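Local coordinates for gamma-glutamyltranspeptidase (Ggt) (Helicobacter pylori 26695, PDB 5BPK), which probably cleaves the gamma-glutamyl bond of glutathione and related compounds and transfers the gamma-glutamyl group to water or an acceptor, as an Ntn-hydrolase, at residues B[75-80]-B[87-92]; B[118-123]-B[182-187]; B[123-128]-B[159-164]; B[133-138]-B[155-160]. All blocks are in the same frame, centred on the assembly; numbering follows the deposited sequence. Where two conformers were deposited one is given.

Interaction 1: residues B[75-80]-B[87-92]; sequences SPTIVL and LVVGSP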
loop_
_atom_site.group_PDB
_atom_site.type_symbol
_atom_site.label_atom_id
_atom_site.label_comp_id
_atom_site.label_asym_id
_atom_site.label_seq_id
_atom_site.Cartn_x
_atom_site.Cartn_y
_atom_site.Cartn_z
ATOM N N SER B 75 -2.444 3.653 2.324
ATOM C CA SER B 75 -3.499 4.659 2.365
ATOM C C SER B 75 -4.487 4.511 1.209
ATOM O O SER B 75 -4.737 5.477 0.472
ATOM C CB SER B 75 -2.879 6.051 2.299
ATOM O OG SER B 75 -1.934 6.241 3.329
ATOM N N PRO B 76 -5.056 3.303 1.036
ATOM C CA PRO B 76 -6.093 3.210 0.009
ATOM C C PRO B 76 -7.219 4.143 0.398
ATOM O O PRO B 76 -7.638 4.159 1.560
ATOM C CB PRO B 76 -6.513 1.743 0.044
ATOM C CG PRO B 76 -6.171 1.274 1.439
ATOM C CD PRO B 76 -4.931 2.060 1.821
ATOM N N THR B 77 -7.657 4.959 -0.550
ATOM C CA THR B 77 -8.533 6.090 -0.265
ATOM C C THR B 77 -9.613 6.247 -1.321
ATOM O O THR B 77 -9.387 6.031 -2.520
ATOM C CB THR B 77 -7.697 7.389 -0.150
ATOM O OG1 THR B 77 -6.719 7.225 0.892
ATOM C CG2 THR B 77 -8.561 8.623 0.162
ATOM N N ILE B 78 -10.779 6.669 -0.853
ATOM C CA ILE B 78 -11.880 7.077 -1.710
ATOM C C ILE B 78 -12.299 8.480 -1.269
ATOM O O ILE B 78 -12.480 8.732 -0.073
ATOM C CB ILE B 78 -13.069 6.098 -1.622
ATOM C CG1 ILE B 78 -12.654 4.719 -2.142
ATOM C CG2 ILE B 78 -14.264 6.641 -2.394
ATOM C CD1 ILE B 78 -13.681 3.625 -1.896
ATOM N N VAL B 79 -12.427 9.388 -2.229
ATOM C CA VAL B 79 -12.927 10.729 -1.961
ATOM C C VAL B 79 -14.335 10.809 -2.527
ATOM O O VAL B 79 -14.577 10.377 -3.659
ATOM C CB VAL B 79 -12.033 11.821 -2.584
ATOM C CG1 VAL B 79 -12.552 13.218 -2.248
ATOM C CG2 VAL B 79 -10.595 11.673 -2.089
ATOM N N LEU B 80 -15.254 11.345 -1.728
ATOM C CA LEU B 80 -16.655 11.491 -2.124
ATOM C C LEU B 80 -17.017 12.948 -2.285
ATOM O O LEU B 80 -16.502 13.811 -1.580
ATOM C CB LEU B 80 -17.590 10.865 -1.080
ATOM C CG LEU B 80 -17.279 9.421 -0.685
ATOM C CD1 LEU B 80 -18.150 8.993 0.508
ATOM C CD2 LEU B 80 -17.462 8.473 -1.864
ATOM N N LEU B 87 -13.093 10.349 -6.307
ATOM C CA LEU B 87 -11.763 9.787 -6.568
ATOM C C LEU B 87 -11.564 8.438 -5.893
ATOM O O LEU B 87 -12.047 8.215 -4.786
ATOM C CB LEU B 87 -10.661 10.731 -6.072
ATOM C CG LEU B 87 -10.586 12.132 -6.692
ATOM C CD1 LEU B 87 -9.640 13.044 -5.891
ATOM C CD2 LEU B 87 -10.151 12.050 -8.165
ATOM N N VAL B 88 -10.847 7.546 -6.575
ATOM C CA VAL B 88 -10.355 6.296 -6.007
ATOM C C VAL B 88 -8.844 6.326 -6.206
ATOM O O VAL B 88 -8.357 6.425 -7.335
ATOM C CB VAL B 88 -10.986 5.063 -6.687
ATOM C CG1 VAL B 88 -10.678 3.779 -5.883
ATOM C CG2 VAL B 88 -12.492 5.265 -6.856
ATOM N N VAL B 89 -8.095 6.292 -5.112
ATOM C CA VAL B 89 -6.670 6.559 -5.185
ATOM C C VAL B 89 -5.877 5.790 -4.125
ATOM O O VAL B 89 -6.383 5.458 -3.063
ATOM C CB VAL B 89 -6.417 8.081 -5.092
ATOM C CG1 VAL B 89 -6.881 8.615 -3.761
ATOM C CG2 VAL B 89 -4.964 8.434 -5.381
ATOM N N GLY B 90 -4.627 5.503 -4.452
ATOM C CA GLY B 90 -3.701 4.848 -3.541
ATOM C C GLY B 90 -2.369 4.653 -4.234
ATOM O O GLY B 90 -2.238 4.948 -5.431
ATOM N N SER B 91 -1.382 4.177 -3.477
ATOM C CA SER B 91 -0.030 3.996 -3.979
ATOM C C SER B 91 0.789 3.109 -3.069
ATOM O O SER B 91 0.509 3.033 -1.868
ATOM C CB SER B 91 0.682 5.357 -4.046
ATOM O OG SER B 91 1.983 5.259 -4.600
ATOM N N PRO B 92 1.808 2.443 -3.633
ATOM C CA PRO B 92 2.892 1.899 -2.849
ATOM C C PRO B 92 3.922 2.963 -2.496
ATOM O O PRO B 92 3.782 4.117 -2.896
ATOM C CB PRO B 92 3.491 0.863 -3.796
ATOM C CG PRO B 92 3.286 1.419 -5.134
ATOM C CD PRO B 92 1.947 2.086 -5.058
HETATM O O HOH W 1 -1.835 3.117 -0.478
#
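Val79 holds CG2 anti to its carbonyl carbon, beside the backbone N (CG1 at chi1 -178°), where CG2 lies 4.1 Å from Leu87 CB; the two side chains run side by side in the same direction, with Val79 CB 3.9 Å from Leu87 CB. Val89 sets CG1 between its N and carbonyl carbon, 3.9 Å from Thr77 CB. These four residues share one face of an antiparallel beta hairpin in the Ntn-hydrolase fold, and 77-80 also pairs antiparallel with a strand of the other protein chain, carrying the sheet across the interface. Ile78 and Val88, a non-hydrogen-bonded pair, occupy the other face, 4.3 Å apart between Ile78 CG1 and Val88 CG1. Both hydrogen-bonded pairs, Thr77 with Val89 and Val79 with Leu87, are closed by two backbone bonds each. Beyond the ladder, a water accepts from Ser75 N and donates to Ser91 O, bridging the two segments where they diverge toward the ligand pocket, which includes Pro92. Thr77 OG1 donates to Ser75 O from above that carbonyl's plane.

Interaction 2: residues B[118-123]-B[182-187]; sequences AVSAPR and TDPRKE. With EDO (1,2-ethanediol), chain R; EDO (1,2-ethanediol), chain F; EDO (1,2-ethanediol), chain H; EDO (1,2-ethanediol), chain S.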
loop_
_atom_site.group_PDB
_atom_site.type_symbol
_atom_site.label_atom_id
_atom_site.label_comp_id
_atom_site.label_asym_id
_atom_site.label_seq_id
_atom_site.Cartn_x
_atom_site.Cartn_y
_atom_site.Cartn_z
ATOM N N ALA B 118 -2.768 15.080 -12.287
ATOM C CA ALA B 118 -2.604 14.952 -10.841
ATOM C C ALA B 118 -1.616 13.843 -10.476
ATOM O O ALA B 118 -0.858 13.977 -9.507
ATOM C CB ALA B 118 -3.949 14.712 -10.160
ATOM N N VAL B 119 -1.650 12.740 -11.228
ATOM C CA VAL B 119 -0.729 11.617 -11.004
ATOM C C VAL B 119 0.704 11.873 -11.534
ATOM O O VAL B 119 1.689 11.570 -10.850
ATOM C CB VAL B 119 -1.297 10.306 -11.592
ATOM C CG1 VAL B 119 -0.256 9.176 -11.578
ATOM C CG2 VAL B 119 -2.570 9.885 -10.832
ATOM N N SER B 120 0.821 12.415 -12.743
ATOM C CA SER B 120 2.141 12.654 -13.337
ATOM C C SER B 120 2.926 13.766 -12.641
ATOM O O SER B 120 4.157 13.746 -12.644
ATOM C CB SER B 120 2.006 12.986 -14.819
ATOM O OG SER B 120 1.574 11.854 -15.547
ATOM N N ALA B 121 2.217 14.725 -12.051
ATOM C CA ALA B 121 2.852 15.903 -11.437
ATOM C C ALA B 121 3.968 15.497 -10.472
ATOM O O ALA B 121 3.789 14.563 -9.672
ATOM C CB ALA B 121 1.825 16.753 -10.709
ATOM N N PRO B 122 5.122 16.184 -10.552
ATOM C CA PRO B 122 6.206 15.876 -9.626
ATOM C C PRO B 122 5.788 15.973 -8.160
ATOM O O PRO B 122 4.941 16.794 -7.814
ATOM C CB PRO B 122 7.249 16.944 -9.956
ATOM C CG PRO B 122 7.080 17.130 -11.440
ATOM C CD PRO B 122 5.573 17.096 -11.626
ATOM N N ARG B 123 6.398 15.127 -7.331
ATOM C CA ARG B 123 6.042 14.962 -5.925
ATOM C C ARG B 123 7.204 15.354 -5.025
ATOM O O ARG B 123 8.362 15.183 -5.406
ATOM C CB ARG B 123 5.683 13.500 -5.654
ATOM C CG ARG B 123 4.357 13.105 -6.258
ATOM C CD ARG B 123 4.170 11.561 -6.318
ATOM N NE ARG B 123 3.042 11.273 -7.203
ATOM C CZ ARG B 123 2.764 10.111 -7.766
ATOM N NH1 ARG B 123 3.532 9.048 -7.578
ATOM N NH2 ARG B 123 1.705 10.027 -8.558
ATOM N N THR B 182 -2.876 5.554 -14.800
ATOM C CA THR B 182 -1.742 4.840 -14.259
ATOM C C THR B 182 -0.645 5.876 -13.966
ATOM O O THR B 182 -0.829 7.081 -14.167
ATOM C CB THR B 182 -1.247 3.763 -15.228
ATOM O OG1 THR B 182 -0.925 4.364 -16.479
ATOM C CG2 THR B 182 -2.323 2.699 -15.445
ATOM N N ASP B 183 0.490 5.413 -13.470
ATOM C CA ASP B 183 1.558 6.313 -13.073
ATOM C C ASP B 183 2.753 6.139 -14.012
ATOM O O ASP B 183 3.234 5.019 -14.182
ATOM C CB ASP B 183 1.969 5.999 -11.628
ATOM C CG ASP B 183 2.743 7.131 -10.960
ATOM O OD1 ASP B 183 3.602 7.780 -11.619
ATOM O OD2 ASP B 183 2.486 7.376 -9.754
ATOM N N PRO B 184 3.245 7.244 -14.612
ATOM C CA PRO B 184 4.433 7.108 -15.462
ATOM C C PRO B 184 5.646 6.505 -14.731
ATOM O O PRO B 184 6.535 5.949 -15.373
ATOM C CB PRO B 184 4.725 8.554 -15.904
ATOM C CG PRO B 184 3.907 9.428 -15.056
ATOM C CD PRO B 184 2.713 8.620 -14.641
ATOM N N ARG B 185 5.649 6.571 -13.400
ATOM C CA ARG B 185 6.774 6.074 -12.590
ATOM C C ARG B 185 6.860 4.552 -12.501
ATOM O O ARG B 185 7.870 4.028 -12.062
ATOM C CB ARG B 185 6.684 6.627 -11.170
ATOM C CG ARG B 185 6.727 8.135 -11.074
ATOM C CD ARG B 185 6.265 8.598 -9.714
ATOM N NE ARG B 185 6.301 10.048 -9.560
ATOM C CZ ARG B 185 5.374 10.878 -10.024
ATOM N NH1 ARG B 185 4.333 10.415 -10.706
ATOM N NH2 ARG B 185 5.487 12.179 -9.801
ATOM N N LYS B 186 5.803 3.860 -12.919
ATOM C CA LYS B 186 5.691 2.410 -12.761
ATOM C C LYS B 186 6.970 1.666 -13.171
ATOM O O LYS B 186 7.460 0.828 -12.412
ATOM C CB LYS B 186 4.484 1.885 -13.550
ATOM C CG LYS B 186 4.124 0.410 -13.287
ATOM C CD LYS B 186 4.749 -0.566 -14.287
ATOM C CE LYS B 186 4.032 -0.571 -15.631
ATOM N NZ LYS B 186 4.761 -1.393 -16.647
ATOM N N GLU B 187 7.511 1.987 -14.351
ATOM C CA GLU B 187 8.657 1.247 -14.926
ATOM C C GLU B 187 10.047 1.787 -14.557
ATOM O O GLU B 187 11.056 1.335 -15.107
ATOM C CB GLU B 187 8.535 1.193 -16.457
ATOM C CG GLU B 187 7.379 0.341 -16.960
HETATM C C1 EDO R . 7.852 18.668 -6.549
HETATM O O1 EDO R . 7.642 19.831 -5.736
HETATM C C2 EDO R . 9.289 18.163 -6.381
HETATM O O2 EDO R . 9.562 16.956 -7.127
HETATM C C1 EDO F . 7.392 -1.904 -10.211
HETATM O O1 EDO F . 6.104 -1.949 -10.840
HETATM C C2 EDO F . 8.122 -3.222 -10.445
HETATM O O2 EDO F . 8.281 -3.980 -9.234
HETATM C C1 EDO H . 3.841 12.587 -19.629
HETATM O O1 EDO H . 4.585 11.490 -20.198
HETATM C C2 EDO H . 3.015 12.112 -18.424
HETATM O O2 EDO H . 1.642 11.814 -18.777
HETATM C C1 EDO S . -2.107 8.579 -18.512
HETATM O O1 EDO S . -1.457 8.756 -17.234
HETATM C C2 EDO S . -3.381 7.765 -18.328
HETATM O O2 EDO S . -3.099 6.493 -17.740
#
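Two like-charged groups lie face to face here: the guanidinium of Arg123 is stacked on that of Arg185, planes 10° apart and centres 3.5 Å apart, with Arg185 NH1 over the centre of the Arg123 group. A salt-bridge network built around Asp183 probably offsets the repulsion, joining the end of helix 115-120 to the loop that follows strand 176-181. Arg123 reaches Asp183 tip to tip, NH1 and NH2 both gripping OD2, with guanidinium and carboxylate planes perpendicular; NH1 meets the syn lone pair at 2.9 Å and also donates to Met161 O, while NH2 comes from above the carboxylate plane. The other oxygen serves Arg185, whose backbone N donates to Asp183 OD1 in an Asx turn and whose NH1 closes a salt bridge to the same atom. Arg185 also bonds carbonyls at and just beyond the helix end, NH1 donating to Val119 O at 2.9 Å and NH2 to Ala121 O at 2.9 Å. Glu136 supplies a further negative partner to Arg185 NH2, which probably eases the pairing of the cations. Beside the network, Val119 has CG1 anti to its N (chi1 171°), which puts that methyl 3.4 Å from Thr182 O and 3.7 Å from Asp183 CG.

Interaction 3: residues B[123-128]-B[159-164]; sequences RFHMQW and PVMGDV. With EDO (1,2-ethanediol), chain C; EDO (1,2-ethanediol), chain R.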
loop_
_atom_site.group_PDB
_atom_site.type_symbol
_atom_site.label_atom_id
_atom_site.label_comp_id
_atom_site.label_asym_id
_atom_site.label_seq_id
_atom_site.Cartn_x
_atom_site.Cartn_y
_atom_site.Cartn_z
ATOM N N ARG B 123 6.398 15.127 -7.331
ATOM C CA ARG B 123 6.042 14.962 -5.925
ATOM C C ARG B 123 7.204 15.354 -5.025
ATOM O O ARG B 123 8.362 15.183 -5.406
ATOM C CB ARG B 123 5.683 13.500 -5.654
ATOM C CG ARG B 123 4.357 13.105 -6.258
ATOM C CD ARG B 123 4.170 11.561 -6.318
ATOM N NE ARG B 123 3.042 11.273 -7.203
ATOM C CZ ARG B 123 2.764 10.111 -7.766
ATOM N NH1 ARG B 123 3.532 9.048 -7.578
ATOM N NH2 ARG B 123 1.705 10.027 -8.558
ATOM N N PHE B 124 6.884 15.886 -3.842
ATOM C CA PHE B 124 7.879 16.142 -2.791
ATOM C C PHE B 124 7.496 15.332 -1.562
ATOM O O PHE B 124 6.417 14.755 -1.502
ATOM C CB PHE B 124 8.007 17.639 -2.445
ATOM C CG PHE B 124 6.747 18.250 -1.907
ATOM C CD1 PHE B 124 6.477 18.256 -0.541
ATOM C CD2 PHE B 124 5.815 18.790 -2.772
ATOM C CE1 PHE B 124 5.297 18.808 -0.058
ATOM C CE2 PHE B 124 4.634 19.323 -2.303
ATOM C CZ PHE B 124 4.365 19.333 -0.941
ATOM N N HIS B 125 8.391 15.277 -0.586
ATOM C CA HIS B 125 8.175 14.442 0.586
ATOM C C HIS B 125 8.992 14.938 1.768
ATOM O O HIS B 125 10.170 15.253 1.630
ATOM C CB HIS B 125 8.536 12.995 0.218
ATOM C CG HIS B 125 8.503 12.027 1.357
ATOM N ND1 HIS B 125 7.331 11.562 1.913
ATOM C CD2 HIS B 125 9.510 11.410 2.027
ATOM C CE1 HIS B 125 7.617 10.710 2.882
ATOM N NE2 HIS B 125 8.931 10.591 2.966
ATOM N N MET B 126 8.340 14.982 2.922
ATOM C CA MET B 126 8.969 15.250 4.208
ATOM C C MET B 126 8.418 14.235 5.202
ATOM O O MET B 126 7.211 14.125 5.354
ATOM C CB MET B 126 8.657 16.692 4.636
ATOM C CG MET B 126 8.839 17.029 6.110
ATOM S SD MET B 126 10.493 16.821 6.766
ATOM C CE MET B 126 11.354 18.223 6.016
ATOM N N GLN B 127 9.311 13.484 5.847
ATOM C CA GLN B 127 8.909 12.487 6.855
ATOM C C GLN B 127 9.572 12.698 8.215
ATOM O O GLN B 127 9.646 11.763 9.024
ATOM C CB GLN B 127 9.145 11.052 6.353
ATOM C CG GLN B 127 10.565 10.683 6.055
ATOM C CD GLN B 127 10.706 9.209 5.683
ATOM O OE1 GLN B 127 10.163 8.749 4.671
ATOM N NE2 GLN B 127 11.433 8.458 6.507
ATOM N N TRP B 128 10.011 13.934 8.467
ATOM C CA TRP B 128 10.520 14.390 9.772
ATOM C C TRP B 128 11.931 13.848 10.044
ATOM O O TRP B 128 12.869 14.633 10.214
ATOM C CB TRP B 128 9.486 14.095 10.877
ATOM C CG TRP B 128 9.956 14.090 12.305
ATOM C CD1 TRP B 128 10.300 15.166 13.067
ATOM C CD2 TRP B 128 10.092 12.945 13.136
ATOM N NE1 TRP B 128 10.643 14.751 14.339
ATOM C CE2 TRP B 128 10.537 13.387 14.397
ATOM C CE3 TRP B 128 9.889 11.574 12.934
ATOM C CZ2 TRP B 128 10.775 12.508 15.455
ATOM C CZ3 TRP B 128 10.131 10.703 13.984
ATOM C CH2 TRP B 128 10.565 11.176 15.225
ATOM N N PRO B 159 15.170 9.030 -6.100
ATOM C CA PRO B 159 14.363 8.358 -7.122
ATOM C C PRO B 159 12.879 8.679 -7.034
ATOM O O PRO B 159 12.393 9.070 -5.980
ATOM C CB PRO B 159 14.639 6.876 -6.860
ATOM C CG PRO B 159 16.040 6.865 -6.292
ATOM C CD PRO B 159 16.135 8.110 -5.468
ATOM N N VAL B 160 12.162 8.499 -8.137
ATOM C CA VAL B 160 10.745 8.806 -8.157
ATOM C C VAL B 160 9.992 8.024 -7.086
ATOM O O VAL B 160 10.323 6.869 -6.770
ATOM C CB VAL B 160 10.098 8.616 -9.567
ATOM C CG1 VAL B 160 10.627 9.642 -10.528
ATOM C CG2 VAL B 160 10.257 7.180 -10.091
ATOM N N MET B 161 8.940 8.661 -6.583
ATOM C CA MET B 161 8.170 8.182 -5.462
ATOM C C MET B 161 6.784 7.760 -5.909
ATOM O O MET B 161 6.042 8.574 -6.441
ATOM C CB MET B 161 8.011 9.309 -4.453
ATOM C CG MET B 161 9.269 9.678 -3.720
ATOM S SD MET B 161 9.000 11.014 -2.556
ATOM C CE MET B 161 8.926 12.433 -3.671
ATOM N N GLY B 162 6.439 6.499 -5.679
ATOM C CA GLY B 162 5.062 6.047 -5.806
ATOM C C GLY B 162 4.708 5.403 -7.125
ATOM O O GLY B 162 5.477 5.438 -8.095
ATOM N N ASP B 163 3.501 4.845 -7.158
ATOM C CA ASP B 163 2.938 4.248 -8.369
ATOM C C ASP B 163 1.418 4.239 -8.202
ATOM O O ASP B 163 0.815 3.263 -7.774
ATOM C CB ASP B 163 3.507 2.848 -8.609
ATOM C CG ASP B 163 2.932 2.182 -9.851
ATOM O OD1 ASP B 163 2.251 2.865 -10.642
ATOM O OD2 ASP B 163 3.147 0.970 -10.019
ATOM N N VAL B 164 0.825 5.381 -8.500
ATOM C CA VAL B 164 -0.584 5.617 -8.284
ATOM C C VAL B 164 -1.426 5.109 -9.449
ATOM O O VAL B 164 -1.156 5.414 -10.605
ATOM C CB VAL B 164 -0.855 7.120 -8.103
ATOM C CG1 VAL B 164 -2.373 7.394 -7.955
ATOM C CG2 VAL B 164 -0.066 7.677 -6.913
HETATM C C1 EDO C . 14.376 7.742 -11.060
HETATM O O1 EDO C . 13.639 7.126 -10.010
HETATM C C2 EDO C . 14.361 9.241 -10.823
HETATM O O2 EDO C . 15.224 9.912 -11.739
HETATM C C1 EDO R . 7.852 18.668 -6.549
HETATM O O1 EDO R . 7.642 19.831 -5.736
HETATM C C2 EDO R . 9.289 18.163 -6.381
HETATM O O2 EDO R . 9.562 16.956 -7.127
#
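Met161 lays its thioether against the 123-125 backbone and the base of His125, SD 3.4 Å from His125 CB and CE 3.3 Å from Arg123 O. Two irregular loops meet here: 123-128 leads from helix 115-120 to strand 133-135, and the loop 159-164 leads from strand 155-157 into strand 166-171 of the antiparallel sheet. The methionine chain is straight as far as SD and bends at its last torsion (chi3 -76°), which swings CE back to within 3.9 Å of Arg123 CB. Its sulfur sits obliquely to the imidazole, 4.8 Å from the ring centroid of His125, in a sulfur-aromatic contact. The imidazole is itself fixed at both nitrogens, NE2 donating to Gln127 OE1 at 2.8 Å in the ring plane and on a lone pair, and ND1 bonding Thr99 OG1 on helix 96-109. Across the loops, Arg123 NH1 donates to Met161 O at 2.8 Å, with donor and acceptor groups nearly in each other's planes. The positive phi of Gly162 and the nearness of that same NH1 both suit a residue without CB. The Val164 side chain crosses that of Arg123 obliquely, with Val164 CG2 3.4 Å from Arg123 NH2.

Interaction 4: residues B[133-138]-B[155-160]; sequences LRIEKF and IVTKPV. With EDO (1,2-ethanediol), chain C; EDO (1,2-ethanediol), chain R.
The guanidinium of Arg134 has the aliphatic part of Lys158 over one face, CB 3.5 Å from Arg134 NE and CD offset toward the rim, while Pro159 O and a water lie at its edge. The two side chains cross at about a right angle. Arg134 is extended, with CG anti to its N (chi1 169°), and its NH2 donates almost straight to Pro159 O at 2.9 Å, within the guanidinium plane. The edge water accepts from Arg134 NE. The ammonium of Lys158 points elsewhere, into a salt bridge with Glu132, which would temper its repulsion with the arginine. On the opposite side of the strands, Ile135 CD1 touches Ile155 CG2 at 3.7 Å and Thr157 OG1 at 3.5 Å. The backbones run parallel in register: Val156 N donates to Leu133 O, Ile135 N to Val156 O, and Lys158 N to Ile135 O. Further along, Glu136 crosses Val160 at about a right angle, its OE2 3.3 Å from Val160 CA and also accepting from Met161 N. Strands 133-135 and 155-157 are the two parallel strands of a beta-alpha-beta unit; the intervening helix 142-151 covers the face bearing Leu133 and Ile155 through Leu148, and Leu133 also packs on Ala316 of the other protein chain.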
loop_
_atom_site.group_PDB
_atom_site.type_symbol
_atom_site.label_atom_id
_atom_site.label_comp_id
_atom_site.label_asym_id
_atom_site.label_seq_id
_atom_site.Cartn_x
_atom_site.Cartn_y
_atom_site.Cartn_z
ATOM N N LEU B 133 13.847 17.657 2.638
ATOM C CA LEU B 133 12.736 17.773 1.691
ATOM C C LEU B 133 13.149 16.998 0.448
ATOM O O LEU B 133 14.008 17.436 -0.325
ATOM C CB LEU B 133 12.411 19.239 1.364
ATOM C CG LEU B 133 11.181 19.483 0.463
ATOM C CD1 LEU B 133 9.876 18.999 1.140
ATOM C CD2 LEU B 133 11.099 20.979 0.147
ATOM N N ARG B 134 12.550 15.828 0.282
ATOM C CA ARG B 134 12.852 14.947 -0.829
ATOM C C ARG B 134 12.046 15.380 -2.047
ATOM O O ARG B 134 10.832 15.590 -1.951
ATOM C CB ARG B 134 12.526 13.503 -0.436
ATOM C CG ARG B 134 12.543 12.518 -1.570
ATOM C CD ARG B 134 12.336 11.113 -1.101
ATOM N NE ARG B 134 12.437 10.190 -2.228
ATOM C CZ ARG B 134 12.635 8.878 -2.134
ATOM N NH1 ARG B 134 12.739 8.297 -0.944
ATOM N NH2 ARG B 134 12.732 8.138 -3.243
ATOM N N ILE B 135 12.735 15.518 -3.178
ATOM C CA ILE B 135 12.112 15.876 -4.450
ATOM C C ILE B 135 12.493 14.881 -5.554
ATOM O O ILE B 135 13.363 14.017 -5.358
ATOM C CB ILE B 135 12.468 17.340 -4.850
ATOM C CG1 ILE B 135 13.958 17.497 -5.168
ATOM C CG2 ILE B 135 12.066 18.283 -3.734
ATOM C CD1 ILE B 135 14.272 18.722 -5.978
ATOM N N GLU B 136 11.859 15.036 -6.715
ATOM C CA GLU B 136 12.131 14.213 -7.900
ATOM C C GLU B 136 12.876 15.025 -8.937
ATOM O O GLU B 136 12.765 16.255 -8.980
ATOM C CB GLU B 136 10.821 13.665 -8.494
ATOM C CG GLU B 136 10.041 12.793 -7.512
ATOM C CD GLU B 136 8.705 12.336 -8.040
ATOM O OE1 GLU B 136 7.970 13.157 -8.665
ATOM O OE2 GLU B 136 8.387 11.130 -7.850
ATOM N N LYS B 137 13.624 14.328 -9.790
ATOM C CA LYS B 137 14.408 14.993 -10.826
ATOM C C LYS B 137 13.479 15.828 -11.714
ATOM O O LYS B 137 12.404 15.373 -12.089
ATOM C CB LYS B 137 15.184 13.972 -11.653
ATOM C CG LYS B 137 16.276 14.592 -12.525
ATOM C CD LYS B 137 17.246 13.557 -13.104
ATOM C CE LYS B 137 16.529 12.497 -13.911
ATOM N NZ LYS B 137 17.430 11.691 -14.789
ATOM N N PHE B 138 13.916 17.044 -12.039
ATOM C CA PHE B 138 13.159 18.012 -12.849
ATOM C C PHE B 138 11.883 18.510 -12.182
ATOM O O PHE B 138 11.090 19.219 -12.802
ATOM C CB PHE B 138 12.834 17.427 -14.233
ATOM C CG PHE B 138 14.034 16.888 -14.954
ATOM C CD1 PHE B 138 15.117 17.718 -15.221
ATOM C CD2 PHE B 138 14.089 15.563 -15.363
ATOM C CE1 PHE B 138 16.231 17.239 -15.871
ATOM C CE2 PHE B 138 15.211 15.072 -16.029
ATOM C CZ PHE B 138 16.283 15.920 -16.281
ATOM N N ILE B 155 17.220 20.211 0.690
ATOM C CA ILE B 155 16.533 19.617 -0.457
ATOM C C ILE B 155 17.423 18.548 -1.060
ATOM O O ILE B 155 18.613 18.789 -1.311
ATOM C CB ILE B 155 16.175 20.682 -1.502
ATOM C CG1 ILE B 155 15.311 21.761 -0.846
ATOM C CG2 ILE B 155 15.471 20.024 -2.719
ATOM C CD1 ILE B 155 14.905 22.870 -1.758
ATOM N N VAL B 156 16.849 17.368 -1.277
ATOM C CA VAL B 156 17.574 16.229 -1.823
ATOM C C VAL B 156 16.761 15.611 -2.962
ATOM O O VAL B 156 15.558 15.360 -2.823
ATOM C CB VAL B 156 17.884 15.160 -0.750
ATOM C CG1 VAL B 156 18.722 15.771 0.365
ATOM C CG2 VAL B 156 16.627 14.553 -0.168
ATOM N N THR B 157 17.424 15.387 -4.092
ATOM C CA THR B 157 16.783 14.755 -5.233
ATOM C C THR B 157 17.056 13.258 -5.146
ATOM O O THR B 157 18.216 12.830 -5.100
ATOM C CB THR B 157 17.306 15.331 -6.568
ATOM O OG1 THR B 157 17.137 16.759 -6.585
ATOM C CG2 THR B 157 16.584 14.684 -7.752
ATOM N N LYS B 158 15.976 12.478 -5.116
ATOM C CA LYS B 158 16.021 11.036 -4.963
ATOM C C LYS B 158 15.137 10.371 -6.019
ATOM O O LYS B 158 14.437 11.055 -6.762
ATOM C CB LYS B 158 15.594 10.645 -3.544
ATOM C CG LYS B 158 16.670 10.918 -2.503
ATOM C CD LYS B 158 16.247 10.482 -1.104
ATOM C CE LYS B 158 17.423 10.486 -0.139
ATOM N NZ LYS B 158 16.999 10.144 1.252
ATOM N N PRO B 159 15.170 9.030 -6.100
ATOM C CA PRO B 159 14.363 8.358 -7.122
ATOM C C PRO B 159 12.879 8.679 -7.034
ATOM O O PRO B 159 12.393 9.070 -5.980
ATOM C CB PRO B 159 14.639 6.876 -6.860
ATOM C CG PRO B 159 16.040 6.865 -6.292
ATOM C CD PRO B 159 16.135 8.110 -5.468
ATOM N N VAL B 160 12.162 8.499 -8.137
ATOM C CA VAL B 160 10.745 8.806 -8.157
ATOM C C VAL B 160 9.992 8.024 -7.086
ATOM O O VAL B 160 10.323 6.869 -6.770
ATOM C CB VAL B 160 10.098 8.616 -9.567
ATOM C CG1 VAL B 160 10.627 9.642 -10.528
ATOM C CG2 VAL B 160 10.257 7.180 -10.091
HETATM C C1 EDO C . 14.376 7.742 -11.060
HETATM O O1 EDO C . 13.639 7.126 -10.010
HETATM C C2 EDO C . 14.361 9.241 -10.823
HETATM O O2 EDO C . 15.224 9.912 -11.739
HETATM C C1 EDO R . 7.852 18.668 -6.549
HETATM O O1 EDO R . 7.642 19.831 -5.736
HETATM C C2 EDO R . 9.289 18.163 -6.381
HETATM O O2 EDO R . 9.562 16.956 -7.127
HETATM O O HOH W 2 12.127 11.492 -4.775
HETATM O O HOH W 3 13.622 11.558 -9.355
#

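Interactions 2, 3 and 4 form a continuous network, which interaction 1 joins through the 159-164 loop. Arg123 belongs to both interaction 2 and interaction 3, and Asp183 OD2 accepts from Val164 N at 2.9 Å. Glu136 of interaction 4 ties all three together: OE1 meets Arg123 N and Arg185 NH2, each at 2.9 Å, and OE2 meets Met161 N at 2.8 Å. Toward the pocket, Ser91 OG lies 3.0 Å from Asp163 N, a probable hydrogen bond linking interactions 1 and 3. Pro92 lines the site of the bound dihydroisoxazole inhibitor, while the side chains of Arg123 and Arg134 stay about 12 Å from it.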